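Long-range contacts in cytosolic phospholipase A2 delta (Homo sapiens, PDB 5IZ5), which hydrolyses glycerophospholipids at the sn-2 position in a calcium-dependent manner, with a preference for linoleic acid there: residues V492-Y497 with N608-L613; A283-F288 with F500-L505; K186-L191 with T200-L205. The protein carries 3 engineered substitutions. All coordinates share one frame; numbering follows the deposited sequence.

Contact 1: residues V492-Y497 with N608-L613; sequences VGFLKY and NFLQGL
Asn608 OD1, whose side chain approaches the Phe494 ring across the contact, is gripped within its own loop by the backbone N of Leu610, with Leu610 N 2.9 Å from Asn608 OD1. This closes an Asx turn; the N-H stands above the carboxamide plane, 67° out of it. A type I turn from Asn608 to Gln611 overlaps it, closed by Gln611 N on Asn608 O, and Asn608 ND2 is bonded to the backbone O of Glu644. The doubly fixed turn presents Phe609 and Leu610 together to Phe494. Leu610 CD1 lies over one face of the Phe494 ring, offset toward the rim, in a CH-pi contact 4.0 Å from the ring centroid. The same methyl also touches the Tyr497 ring, Leu610 CD1 to Tyr497 CD2 being 3.7 Å, and so serves both rings. Phe609 meets the Phe494 ring at its edge, with Phe609 CZ 3.7 Å from Phe494 CE2; the two planes are inclined at 58°. Phe609 CG sits between its backbone N and carbonyl carbon (chi1 54°), and the far end of the ring reaches the strand backbone, with Phe609 CZ 3.7 Å from Gly493 CA. An alanine in place of Phe494 would probably open a gap beside Phe609 CZ and leave Leu610 CD1 without the ring face it covers. No hydrogen bond joins the two segments; side-chain packing carries the contact, most of it apolar and aromatic. Strand 492-494 pairs with strands 482-487 and 499-501 in the mixed sheet of the catalytic domain, Phe494 also packing on Val485; Tyr497 OH bonds to Glu483, and the Tyr497 and Leu613 side chains rest on Ile160 of strand 160-172.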
ATOM      1  N   VAL B 492       2.449   9.097  -1.387  1.00 37.53           N
ATOM      2  CA  VAL B 492       1.941   7.784  -1.041  1.00 36.14           C
ATOM      3  C   VAL B 492       2.874   6.771  -1.682  1.00 35.68           C
ATOM      4  O   VAL B 492       3.175   6.868  -2.876  1.00 35.93           O
ATOM      5  CB  VAL B 492       0.520   7.581  -1.599  1.00 36.32           C
ATOM      6  CG1 VAL B 492       0.018   6.182  -1.288  1.00 36.79           C
ATOM      7  CG2 VAL B 492      -0.440   8.628  -1.037  1.00 36.52           C
ATOM      8  N   GLY B 493       3.352   5.809  -0.903  1.00 36.03           N
ATOM      9  CA  GLY B 493       4.280   4.832  -1.443  1.00 36.13           C
ATOM     10  C   GLY B 493       4.790   3.759  -0.514  1.00 35.60           C
ATOM     11  O   GLY B 493       4.412   3.683   0.655  1.00 36.03           O
ATOM     12  N   PHE B 494       5.661   2.930  -1.079  1.00 36.11           N
ATOM     13  CA  PHE B 494       6.195   1.761  -0.422  1.00 36.57           C
ATOM     14  C   PHE B 494       7.516   2.098   0.223  1.00 37.97           C
ATOM     15  O   PHE B 494       8.453   2.493  -0.469  1.00 37.15           O
ATOM     16  CB  PHE B 494       6.452   0.645  -1.451  1.00 36.30           C
ATOM     17  CG  PHE B 494       5.219  -0.016  -1.961  1.00 36.50           C
ATOM     18  CD1 PHE B 494       4.860  -1.270  -1.491  1.00 36.33           C
ATOM     19  CD2 PHE B 494       4.436   0.582  -2.950  1.00 36.46           C
ATOM     20  CE1 PHE B 494       3.733  -1.901  -1.971  1.00 35.71           C
ATOM     21  CE2 PHE B 494       3.304  -0.047  -3.431  1.00 36.55           C
ATOM     22  CZ  PHE B 494       2.954  -1.292  -2.936  1.00 36.63           C
ATOM     23  N   LEU B 495       7.600   1.895   1.535  1.00 39.03           N
ATOM     24  CA  LEU B 495       8.860   2.059   2.255  1.00 39.90           C
ATOM     25  C   LEU B 495       9.936   1.074   1.737  1.00 40.26           C
ATOM     26  O   LEU B 495      11.081   1.445   1.528  1.00 41.02           O
ATOM     27  CB  LEU B 495       8.633   1.890   3.767  1.00 41.82           C
ATOM     28  CG  LEU B 495       7.693   2.902   4.448  1.00 44.37           C
ATOM     29  CD1 LEU B 495       7.433   2.522   5.904  1.00 46.10           C
ATOM     30  CD2 LEU B 495       8.234   4.321   4.357  1.00 44.74           C
ATOM     31  N   LYS B 496       9.547  -0.169   1.481  1.00 40.84           N
ATOM     32  CA  LYS B 496      10.484  -1.195   1.001  1.00 40.88           C
ATOM     33  C   LYS B 496      11.128  -0.875  -0.369  1.00 40.46           C
ATOM     34  O   LYS B 496      12.316  -1.143  -0.583  1.00 40.40           O
ATOM     35  CB  LYS B 496       9.761  -2.547   0.922  1.00 43.28           C
ATOM     36  CG  LYS B 496      10.619  -3.767   0.573  1.00 45.99           C
ATOM     37  CD  LYS B 496       9.818  -4.814  -0.215  1.00 47.80           C
ATOM     38  CE  LYS B 496       8.961  -5.693   0.659  1.00 47.68           C
ATOM     39  NZ  LYS B 496       8.554  -6.910  -0.089  1.00 48.19           N
ATOM     40  N   TYR B 497      10.358  -0.303  -1.290  1.00 38.66           N
ATOM     41  CA  TYR B 497      10.831  -0.099  -2.673  1.00 39.01           C
ATOM     42  C   TYR B 497      11.310   1.333  -2.957  1.00 38.77           C
ATOM     43  O   TYR B 497      11.848   1.618  -4.043  1.00 38.93           O
ATOM     44  CB  TYR B 497       9.734  -0.463  -3.676  1.00 38.88           C
ATOM     45  CG  TYR B 497       9.222  -1.883  -3.601  1.00 37.24           C
ATOM     46  CD1 TYR B 497      10.002  -2.952  -4.014  1.00 38.12           C
ATOM     47  CD2 TYR B 497       7.943  -2.151  -3.152  1.00 37.39           C
ATOM     48  CE1 TYR B 497       9.525  -4.255  -3.949  1.00 36.96           C
ATOM     49  CE2 TYR B 497       7.451  -3.439  -3.090  1.00 36.53           C
ATOM     50  CZ  TYR B 497       8.247  -4.491  -3.491  1.00 37.21           C
ATOM     51  OH  TYR B 497       7.765  -5.775  -3.431  1.00 36.12           O
ATOM     52  N   ASN B 608      -1.800  -0.641  -9.290  1.00 35.08           N
ATOM     53  CA  ASN B 608      -0.463  -0.567  -8.739  1.00 35.96           C
ATOM     54  C   ASN B 608       0.395   0.464  -9.470  1.00 35.30           C
ATOM     55  O   ASN B 608       0.773   0.257 -10.620  1.00 36.39           O
ATOM     56  CB  ASN B 608       0.196  -1.939  -8.828  1.00 35.93           C
ATOM     57  CG  ASN B 608       1.593  -1.953  -8.246  1.00 34.84           C
ATOM     58  OD1 ASN B 608       2.011  -1.013  -7.561  1.00 35.36           O
ATOM     59  ND2 ASN B 608       2.307  -3.037  -8.473  1.00 34.90           N
ATOM     60  N   PHE B 609       0.724   1.559  -8.790  1.00 35.06           N
ATOM     61  CA  PHE B 609       1.578   2.595  -9.380  1.00 34.21           C
ATOM     62  C   PHE B 609       3.005   2.121  -9.697  1.00 34.38           C
ATOM     63  O   PHE B 609       3.721   2.775 -10.444  1.00 31.89           O
ATOM     64  CB  PHE B 609       1.581   3.891  -8.538  1.00 36.60           C
ATOM     65  CG  PHE B 609       1.933   3.703  -7.084  1.00 36.63           C
ATOM     66  CD1 PHE B 609       3.254   3.708  -6.664  1.00 38.76           C
ATOM     67  CD2 PHE B 609       0.934   3.577  -6.128  1.00 39.28           C
ATOM     68  CE1 PHE B 609       3.570   3.557  -5.319  1.00 37.73           C
ATOM     69  CE2 PHE B 609       1.249   3.416  -4.788  1.00 40.08           C
ATOM     70  CZ  PHE B 609       2.566   3.408  -4.387  1.00 37.39           C
ATOM     71  N   LEU B 610       3.410   0.980  -9.141  1.00 34.58           N
ATOM     72  CA  LEU B 610       4.694   0.380  -9.479  1.00 36.44           C
ATOM     73  C   LEU B 610       4.670  -0.497 -10.739  1.00 36.79           C
ATOM     74  O   LEU B 610       5.723  -0.997 -11.145  1.00 37.15           O
ATOM     75  CB  LEU B 610       5.196  -0.473  -8.306  1.00 38.85           C
ATOM     76  CG  LEU B 610       5.323   0.208  -6.943  1.00 40.75           C
ATOM     77  CD1 LEU B 610       5.971  -0.739  -5.947  1.00 42.07           C
ATOM     78  CD2 LEU B 610       6.124   1.501  -7.035  1.00 41.24           C
ATOM     79  N   GLN B 611       3.498  -0.686 -11.350  1.00 36.69           N
ATOM     80  CA  GLN B 611       3.347  -1.659 -12.440  1.00 38.69           C
ATOM     81  C   GLN B 611       4.417  -1.542 -13.529  1.00 38.91           C
ATOM     82  O   GLN B 611       4.685  -0.460 -14.048  1.00 39.32           O
ATOM     83  CB  GLN B 611       1.962  -1.558 -13.093  1.00 40.75           C
ATOM     84  CG  GLN B 611       1.749  -2.610 -14.179  1.00 42.11           C
ATOM     85  CD  GLN B 611       0.341  -2.635 -14.757  1.00 42.80           C
ATOM     86  OE1 GLN B 611      -0.502  -1.791 -14.454  1.00 43.25           O
ATOM     87  NE2 GLN B 611       0.095  -3.602 -15.619  1.00 46.41           N
ATOM     88  N   GLY B 612       5.041  -2.665 -13.855  1.00 37.91           N
ATOM     89  CA  GLY B 612       5.995  -2.717 -14.952  1.00 37.60           C
ATOM     90  C   GLY B 612       7.425  -2.385 -14.576  1.00 38.01           C
ATOM     91  O   GLY B 612       8.347  -2.771 -15.288  1.00 35.75           O
ATOM     92  N   LEU B 613       7.631  -1.706 -13.448  1.00 37.80           N
ATOM     93  CA  LEU B 613       8.984  -1.446 -12.965  1.00 38.20           C
ATOM     94  C   LEU B 613       9.655  -2.765 -12.631  1.00 37.85           C
ATOM     95  O   LEU B 613       8.983  -3.749 -12.292  1.00 37.53           O
ATOM     96  CB  LEU B 613       8.957  -0.540 -11.733  1.00 39.70           C
ATOM     97  CG  LEU B 613       8.421   0.870 -11.984  1.00 39.04           C
ATOM     98  CD1 LEU B 613       8.153   1.585 -10.670  1.00 39.85           C
ATOM     99  CD2 LEU B 613       9.382   1.665 -12.861  1.00 39.48           C
TER

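Contact 2: residues A283-F288 with F500-L505; sequences AVHLGF and FVPPEL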
ATOM      1  N   ALA B 283       6.256   9.878 -13.289  1.00 44.30           N
ATOM      2  CA  ALA B 283       5.285  10.318 -12.303  1.00 42.54           C
ATOM      3  C   ALA B 283       5.577   9.656 -10.951  1.00 41.37           C
ATOM      4  O   ALA B 283       5.197  10.169  -9.907  1.00 42.07           O
ATOM      5  CB  ALA B 283       3.876   9.995 -12.765  1.00 44.05           C
ATOM      6  N   VAL B 284       6.263   8.521 -10.971  1.00 41.06           N
ATOM      7  CA  VAL B 284       6.646   7.837  -9.734  1.00 42.10           C
ATOM      8  C   VAL B 284       8.023   8.325  -9.267  1.00 41.99           C
ATOM      9  O   VAL B 284       8.998   8.236 -10.015  1.00 42.31           O
ATOM     10  CB  VAL B 284       6.641   6.300  -9.927  1.00 41.36           C
ATOM     11  CG1 VAL B 284       7.025   5.586  -8.637  1.00 40.09           C
ATOM     12  CG2 VAL B 284       5.268   5.827 -10.395  1.00 40.90           C
ATOM     13  N   HIS B 285       8.081   8.822  -8.027  1.00 43.35           N
ATOM     14  CA  HIS B 285       9.309   9.290  -7.379  1.00 45.32           C
ATOM     15  C   HIS B 285      10.097   8.087  -6.858  1.00 43.06           C
ATOM     16  O   HIS B 285       9.592   7.301  -6.067  1.00 40.51           O
ATOM     17  CB  HIS B 285       8.982  10.217  -6.181  1.00 50.28           C
ATOM     18  CG  HIS B 285       7.989  11.308  -6.482  1.00 56.93           C
ATOM     19  ND1 HIS B 285       7.160  11.845  -5.514  1.00 61.83           N
ATOM     20  CD2 HIS B 285       7.693  11.961  -7.632  1.00 60.33           C
ATOM     21  CE1 HIS B 285       6.402  12.783  -6.056  1.00 63.71           C
ATOM     22  NE2 HIS B 285       6.701  12.871  -7.340  1.00 63.39           N
ATOM     23  N   LEU B 286      11.338   7.947  -7.300  1.00 41.87           N
ATOM     24  CA  LEU B 286      12.190   6.851  -6.874  1.00 43.37           C
ATOM     25  C   LEU B 286      13.328   7.373  -6.013  1.00 46.62           C
ATOM     26  O   LEU B 286      14.208   8.063  -6.507  1.00 50.90           O
ATOM     27  CB  LEU B 286      12.787   6.172  -8.098  1.00 42.89           C
ATOM     28  CG  LEU B 286      11.831   5.499  -9.073  1.00 42.90           C
ATOM     29  CD1 LEU B 286      12.659   4.816 -10.149  1.00 44.28           C
ATOM     30  CD2 LEU B 286      10.894   4.506  -8.406  1.00 43.20           C
ATOM     31  N   GLY B 287      13.331   7.016  -4.736  1.00 46.65           N
ATOM     32  CA  GLY B 287      14.418   7.402  -3.841  1.00 48.09           C
ATOM     33  C   GLY B 287      14.087   7.029  -2.414  1.00 48.24           C
ATOM     34  O   GLY B 287      12.916   6.914  -2.067  1.00 46.63           O
ATOM     35  N   PHE B 288      15.119   6.850  -1.591  1.00 50.51           N
ATOM     36  CA  PHE B 288      14.941   6.434  -0.195  1.00 52.42           C
ATOM     37  C   PHE B 288      15.167   7.542   0.814  1.00 54.86           C
ATOM     38  O   PHE B 288      15.467   7.290   1.975  1.00 62.45           O
ATOM     39  CB  PHE B 288      15.857   5.260   0.119  1.00 50.05           C
ATOM     40  CG  PHE B 288      15.404   3.994  -0.503  1.00 49.16           C
ATOM     41  CD1 PHE B 288      14.462   3.205   0.135  1.00 46.74           C
ATOM     42  CD2 PHE B 288      15.889   3.607  -1.742  1.00 47.50           C
ATOM     43  CE1 PHE B 288      14.027   2.036  -0.438  1.00 46.06           C
ATOM     44  CE2 PHE B 288      15.458   2.437  -2.327  1.00 47.18           C
ATOM     45  CZ  PHE B 288      14.524   1.647  -1.671  1.00 46.87           C
ATOM     46  N   PHE B 500       7.202   6.322  -4.686  1.00 33.61           N
ATOM     47  CA  PHE B 500       6.092   7.109  -4.188  1.00 34.51           C
ATOM     48  C   PHE B 500       5.418   7.905  -5.306  1.00 33.83           C
ATOM     49  O   PHE B 500       6.041   8.252  -6.308  1.00 33.78           O
ATOM     50  CB  PHE B 500       6.598   8.071  -3.100  1.00 36.44           C
ATOM     51  CG  PHE B 500       6.980   7.396  -1.804  1.00 37.23           C
ATOM     52  CD1 PHE B 500       6.122   7.423  -0.711  1.00 38.58           C
ATOM     53  CD2 PHE B 500       8.206   6.762  -1.667  1.00 37.78           C
ATOM     54  CE1 PHE B 500       6.466   6.797   0.483  1.00 39.11           C
ATOM     55  CE2 PHE B 500       8.561   6.131  -0.479  1.00 39.21           C
ATOM     56  CZ  PHE B 500       7.686   6.150   0.599  1.00 38.17           C
ATOM     57  N   VAL B 501       4.146   8.222  -5.107  1.00 32.45           N
ATOM     58  CA  VAL B 501       3.437   9.142  -5.981  1.00 33.25           C
ATOM     59  C   VAL B 501       2.695  10.163  -5.136  1.00 33.60           C
ATOM     60  O   VAL B 501       2.399   9.902  -3.972  1.00 36.19           O
ATOM     61  CB  VAL B 501       2.424   8.426  -6.894  1.00 34.58           C
ATOM     62  CG1 VAL B 501       3.141   7.511  -7.874  1.00 34.88           C
ATOM     63  CG2 VAL B 501       1.399   7.659  -6.071  1.00 34.84           C
ATOM     64  N   PRO B 502       2.392  11.331  -5.718  1.00 34.24           N
ATOM     65  CA  PRO B 502       1.541  12.265  -5.000  1.00 34.23           C
ATOM     66  C   PRO B 502       0.173  11.646  -4.727  1.00 34.60           C
ATOM     67  O   PRO B 502      -0.311  10.850  -5.532  1.00 34.73           O
ATOM     68  CB  PRO B 502       1.404  13.455  -5.961  1.00 34.72           C
ATOM     69  CG  PRO B 502       2.493  13.314  -6.961  1.00 34.66           C
ATOM     70  CD  PRO B 502       2.830  11.854  -7.029  1.00 34.77           C
ATOM     71  N   PRO B 503      -0.449  12.003  -3.600  1.00 34.89           N
ATOM     72  CA  PRO B 503      -1.708  11.366  -3.243  1.00 35.56           C
ATOM     73  C   PRO B 503      -2.787  11.525  -4.305  1.00 36.94           C
ATOM     74  O   PRO B 503      -3.615  10.628  -4.460  1.00 34.71           O
ATOM     75  CB  PRO B 503      -2.112  12.083  -1.950  1.00 35.49           C
ATOM     76  CG  PRO B 503      -1.360  13.370  -1.971  1.00 34.47           C
ATOM     77  CD  PRO B 503      -0.060  13.033  -2.623  1.00 34.54           C
ATOM     78  N   GLU B 504      -2.771  12.649  -5.033  1.00 38.98           N
ATOM     79  CA  GLU B 504      -3.747  12.897  -6.101  1.00 37.87           C
ATOM     80  C   GLU B 504      -3.640  11.872  -7.228  1.00 37.42           C
ATOM     81  O   GLU B 504      -4.613  11.633  -7.926  1.00 40.16           O
ATOM     82  CB  GLU B 504      -3.670  14.341  -6.645  1.00 40.33           C
ATOM     83  CG  GLU B 504      -2.312  14.789  -7.158  1.00 40.24           C
ATOM     84  CD  GLU B 504      -1.508  15.516  -6.097  1.00 42.11           C
ATOM     85  OE1 GLU B 504      -1.321  14.988  -4.966  1.00 40.42           O
ATOM     86  OE2 GLU B 504      -1.061  16.630  -6.415  1.00 44.84           O
ATOM     87  N   LEU B 505      -2.487  11.229  -7.373  1.00 35.16           N
ATOM     88  CA  LEU B 505      -2.306  10.200  -8.391  1.00 37.33           C
ATOM     89  C   LEU B 505      -2.479   8.758  -7.891  1.00 37.90           C
ATOM     90  O   LEU B 505      -2.447   7.825  -8.692  1.00 38.45           O
ATOM     91  CB  LEU B 505      -0.929  10.363  -9.040  1.00 37.10           C
ATOM     92  CG  LEU B 505      -0.705  11.665  -9.816  1.00 38.20           C
ATOM     93  CD1 LEU B 505       0.646  11.613 -10.505  1.00 38.16           C
ATOM     94  CD2 LEU B 505      -1.806  11.919 -10.840  1.00 38.45           C
TER
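A short antiparallel bridge at the margin of the mixed sheet of the catalytic domain pairs His285 with Phe500 as a hydrogen-bonded pair. His285 N gives a hydrogen to Phe500 O at 2.7 Å, and Phe500 N returns one to His285 O at 2.9 Å. Phe500 O also receives a CA-H...O contact from Val284 CA at 3.5 Å, adding a weaker second donor to the same oxygen. The His285 and Phe500 side chains leave the sheet on the same face. His285 CG is anti to its own carbonyl carbon (chi1 -49°), and the imidazole reaches past the bridge to the ring of Pro502, with His285 CE1 3.8 Å from Pro502 CD. Away from that pair, the branched chains of Val284 and Val501 meet methyl to methyl, Val284 CG2 lying 3.7 Å from Val501 CG1. Leu505, carried on the 3-10 turn after Pro502, brings CD1 to 4.3 Å from Ala283 CB, a looser apolar touch. Strand 499-501 is flanked by 285-286 and by 492-494. The Phe500 ring makes a cation-pi contact with Arg665, while Phe510 of strand 509-511 packs against Ala283, Val284, Val501 and Leu505.

Contact 3: residues K186-L191 with T200-L205; sequences KLELEL and TQTSFL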
ATOM      1  N   LYS B 186     -18.816  -1.908 -39.207  1.00 83.77           N
ATOM      2  CA  LYS B 186     -17.878  -1.696 -40.302  1.00 81.31           C
ATOM      3  C   LYS B 186     -16.668  -2.630 -40.146  1.00 77.97           C
ATOM      4  O   LYS B 186     -16.787  -3.763 -39.655  1.00 74.52           O
ATOM      5  CB  LYS B 186     -17.483  -0.198 -40.382  1.00 83.40           C
ATOM      6  CG  LYS B 186     -17.217   0.324 -41.801  1.00 84.07           C
ATOM      7  CD  LYS B 186     -16.416   1.629 -41.826  1.00 84.58           C
ATOM      8  CE  LYS B 186     -15.570   1.740 -43.092  1.00 84.66           C
ATOM      9  NZ  LYS B 186     -14.817   3.023 -43.172  1.00 84.70           N
ATOM     10  N   LEU B 187     -15.530  -2.175 -40.649  1.00 74.34           N
ATOM     11  CA  LEU B 187     -14.237  -2.792 -40.401  1.00 71.86           C
ATOM     12  C   LEU B 187     -13.726  -2.511 -38.999  1.00 68.95           C
ATOM     13  O   LEU B 187     -13.881  -1.405 -38.479  1.00 69.79           O
ATOM     14  CB  LEU B 187     -13.215  -2.235 -41.388  1.00 71.11           C
ATOM     15  CG  LEU B 187     -12.986  -2.841 -42.774  1.00 70.53           C
ATOM     16  CD1 LEU B 187     -14.000  -3.928 -43.085  1.00 69.12           C
ATOM     17  CD2 LEU B 187     -12.883  -1.789 -43.872  1.00 69.57           C
ATOM     18  N   GLU B 188     -13.099  -3.525 -38.410  1.00 66.47           N
ATOM     19  CA  GLU B 188     -12.391  -3.375 -37.147  1.00 63.40           C
ATOM     20  C   GLU B 188     -10.880  -3.469 -37.383  1.00 58.20           C
ATOM     21  O   GLU B 188     -10.388  -4.477 -37.887  1.00 55.19           O
ATOM     22  CB  GLU B 188     -12.844  -4.454 -36.164  1.00 65.74           C
ATOM     23  CG  GLU B 188     -12.855  -3.994 -34.716  1.00 69.49           C
ATOM     24  CD  GLU B 188     -13.246  -5.092 -33.745  1.00 72.94           C
ATOM     25  OE1 GLU B 188     -13.502  -6.234 -34.188  1.00 74.03           O
ATOM     26  OE2 GLU B 188     -13.297  -4.808 -32.528  1.00 78.43           O
ATOM     27  N   LEU B 189     -10.159  -2.408 -37.031  1.00 55.28           N
ATOM     28  CA  LEU B 189      -8.694  -2.395 -37.079  1.00 53.19           C
ATOM     29  C   LEU B 189      -8.127  -3.023 -35.811  1.00 52.27           C
ATOM     30  O   LEU B 189      -8.480  -2.608 -34.706  1.00 52.89           O
ATOM     31  CB  LEU B 189      -8.180  -0.957 -37.194  1.00 54.31           C
ATOM     32  CG  LEU B 189      -6.662  -0.746 -37.104  1.00 54.98           C
ATOM     33  CD1 LEU B 189      -5.929  -1.374 -38.283  1.00 55.65           C
ATOM     34  CD2 LEU B 189      -6.338   0.737 -37.020  1.00 55.10           C
ATOM     35  N   GLU B 190      -7.246  -4.007 -35.967  1.00 49.96           N
ATOM     36  CA  GLU B 190      -6.558  -4.620 -34.824  1.00 49.59           C
ATOM     37  C   GLU B 190      -5.058  -4.347 -34.903  1.00 49.31           C
ATOM     38  O   GLU B 190      -4.403  -4.759 -35.865  1.00 47.44           O
ATOM     39  CB  GLU B 190      -6.808  -6.128 -34.768  1.00 50.25           C
ATOM     40  CG  GLU B 190      -5.923  -6.860 -33.762  1.00 53.03           C
ATOM     41  CD  GLU B 190      -6.217  -8.342 -33.665  1.00 56.37           C
ATOM     42  OE1 GLU B 190      -7.175  -8.717 -32.960  1.00 61.81           O
ATOM     43  OE2 GLU B 190      -5.477  -9.135 -34.279  1.00 59.99           O
ATOM     44  N   LEU B 191      -4.532  -3.666 -33.881  1.00 46.83           N
ATOM     45  CA  LEU B 191      -3.103  -3.376 -33.754  1.00 45.30           C
ATOM     46  C   LEU B 191      -2.511  -4.172 -32.599  1.00 44.55           C
ATOM     47  O   LEU B 191      -3.034  -4.140 -31.481  1.00 45.90           O
ATOM     48  CB  LEU B 191      -2.878  -1.890 -33.494  1.00 45.62           C
ATOM     49  CG  LEU B 191      -3.408  -0.919 -34.543  1.00 47.08           C
ATOM     50  CD1 LEU B 191      -3.318   0.506 -34.026  1.00 47.33           C
ATOM     51  CD2 LEU B 191      -2.645  -1.063 -35.852  1.00 48.96           C
ATOM     52  N   THR B 200      -2.571  -5.137 -27.220  1.00 43.61           N
ATOM     53  CA  THR B 200      -3.478  -5.166 -28.359  1.00 44.78           C
ATOM     54  C   THR B 200      -4.487  -4.045 -28.240  1.00 45.31           C
ATOM     55  O   THR B 200      -5.030  -3.817 -27.166  1.00 47.20           O
ATOM     56  CB  THR B 200      -4.238  -6.500 -28.421  1.00 45.22           C
ATOM     57  OG1 THR B 200      -3.301  -7.572 -28.561  1.00 45.02           O
ATOM     58  CG2 THR B 200      -5.221  -6.534 -29.594  1.00 45.36           C
ATOM     59  N   GLN B 201      -4.735  -3.349 -29.342  1.00 46.16           N
ATOM     60  CA  GLN B 201      -5.759  -2.320 -29.387  1.00 48.13           C
ATOM     61  C   GLN B 201      -6.607  -2.508 -30.641  1.00 51.91           C
ATOM     62  O   GLN B 201      -6.076  -2.676 -31.746  1.00 50.56           O
ATOM     63  CB  GLN B 201      -5.132  -0.927 -29.360  1.00 47.93           C
ATOM     64  CG  GLN B 201      -4.434  -0.610 -28.046  1.00 48.56           C
ATOM     65  CD  GLN B 201      -3.876   0.802 -27.993  1.00 47.92           C
ATOM     66  OE1 GLN B 201      -4.625   1.774 -28.022  1.00 50.59           O
ATOM     67  NE2 GLN B 201      -2.555   0.921 -27.902  1.00 49.13           N
ATOM     68  N   THR B 202      -7.923  -2.498 -30.457  1.00 54.21           N
ATOM     69  CA  THR B 202      -8.858  -2.678 -31.555  1.00 58.53           C
ATOM     70  C   THR B 202      -9.805  -1.507 -31.626  1.00 61.51           C
ATOM     71  O   THR B 202     -10.020  -0.802 -30.639  1.00 65.35           O
ATOM     72  CB  THR B 202      -9.707  -3.943 -31.385  1.00 59.54           C
ATOM     73  OG1 THR B 202     -10.587  -3.781 -30.268  1.00 62.69           O
ATOM     74  CG2 THR B 202      -8.823  -5.156 -31.176  1.00 59.07           C
ATOM     75  N   SER B 203     -10.381  -1.314 -32.805  1.00 65.29           N
ATOM     76  CA  SER B 203     -11.321  -0.236 -33.013  1.00 68.77           C
ATOM     77  C   SER B 203     -11.994  -0.322 -34.370  1.00 70.36           C
ATOM     78  O   SER B 203     -11.380  -0.739 -35.358  1.00 69.03           O
ATOM     79  CB  SER B 203     -10.605   1.101 -32.927  1.00 69.38           C
ATOM     80  OG  SER B 203     -11.394   2.097 -33.540  1.00 72.11           O
ATOM     81  N   PHE B 204     -13.253   0.105 -34.414  1.00 71.60           N
ATOM     82  CA  PHE B 204     -13.958   0.256 -35.676  1.00 72.77           C
ATOM     83  C   PHE B 204     -13.464   1.506 -36.392  1.00 74.76           C
ATOM     84  O   PHE B 204     -12.964   2.438 -35.767  1.00 73.30           O
ATOM     85  CB  PHE B 204     -15.468   0.314 -35.453  1.00 71.09           C
ATOM     86  CG  PHE B 204     -16.044  -0.976 -34.947  1.00 72.22           C
ATOM     87  CD1 PHE B 204     -16.498  -1.097 -33.638  1.00 72.91           C
ATOM     88  CD2 PHE B 204     -16.114  -2.081 -35.779  1.00 72.37           C
ATOM     89  CE1 PHE B 204     -17.021  -2.296 -33.181  1.00 72.98           C
ATOM     90  CE2 PHE B 204     -16.632  -3.282 -35.328  1.00 72.28           C
ATOM     91  CZ  PHE B 204     -17.087  -3.391 -34.027  1.00 72.64           C
ATOM     92  N   LEU B 205     -13.578   1.515 -37.712  1.00 78.25           N
ATOM     93  CA  LEU B 205     -13.153   2.674 -38.487  1.00 82.82           C
ATOM     94  C   LEU B 205     -14.106   3.832 -38.235  1.00 84.29           C
ATOM     95  O   LEU B 205     -15.319   3.634 -38.150  1.00 84.48           O
ATOM     96  CB  LEU B 205     -13.083   2.338 -39.975  1.00 85.58           C
ATOM     97  CG  LEU B 205     -12.049   1.282 -40.382  1.00 86.91           C
ATOM     98  CD1 LEU B 205     -12.025   1.148 -41.896  1.00 87.47           C
ATOM     99  CD2 LEU B 205     -10.665   1.624 -39.850  1.00 86.41           C
TER
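Leu187 and Leu205 meet near the open end of a beta hairpin, strands 188-193 and 200-204, in what is probably a second C2 domain; the strand directions differ by 166°. Backbone bonds carry most of it. Leu189 and Ser203 form one hydrogen-bonded pair and Leu191 and Gln201 the other, the latter with both N-to-O distances (Leu191 N to Gln201 O and Gln201 N to Leu191 O) 2.8 Å. Beyond them Leu205 N reaches Leu187 O at 3.0 Å. CA-H...O contacts fill in between, as from Thr202 CA to Leu189 O. Apolar contacts gather about Leu205: its side chain lies beside that of Leu187, pointing the same way, with Leu205 CD1 3.6 Å from Leu187 CB, while the Lys186 chain crosses it at about a right angle. On the face of Leu189 and Leu191 these leucines also touch strand 160-172. The other face bears Glu188, Glu190, Thr202 and Phe204. Here the Glu188 carboxylate and the Phe204 ring are stacked with planes 12° apart, and Glu188 CG stands over the ring, 4.1 Å from the centroid of Phe204 in a CH-pi contact.

Overall arrangement
Contacts 1 and 2 share one sheet of the catalytic domain, their centres about 8 Å apart, and neighbouring strands 492-494 and 499-501 join them directly: Val492 N lies 2.7 Å from Val501 O, a probable hydrogen bond. A Val284 methyl, CG2, packs on the backbone oxygen of Phe609. Contact 1 is fully buried, has no hydrogen bond across it and is mostly apolar and aromatic, whereas contact 2, partly exposed, adds a pair of backbone bonds. Contact 3 stands apart in the probable second C2 domain, its centre about 33 Å from that of contact 1. As a hairpin whose strand 200-204 is outermost in its sheet it relies chiefly on backbone bonding, with two glutamates, Thr202 and Phe204 on one face and leucines beside Ser203 and Gln201 on the other.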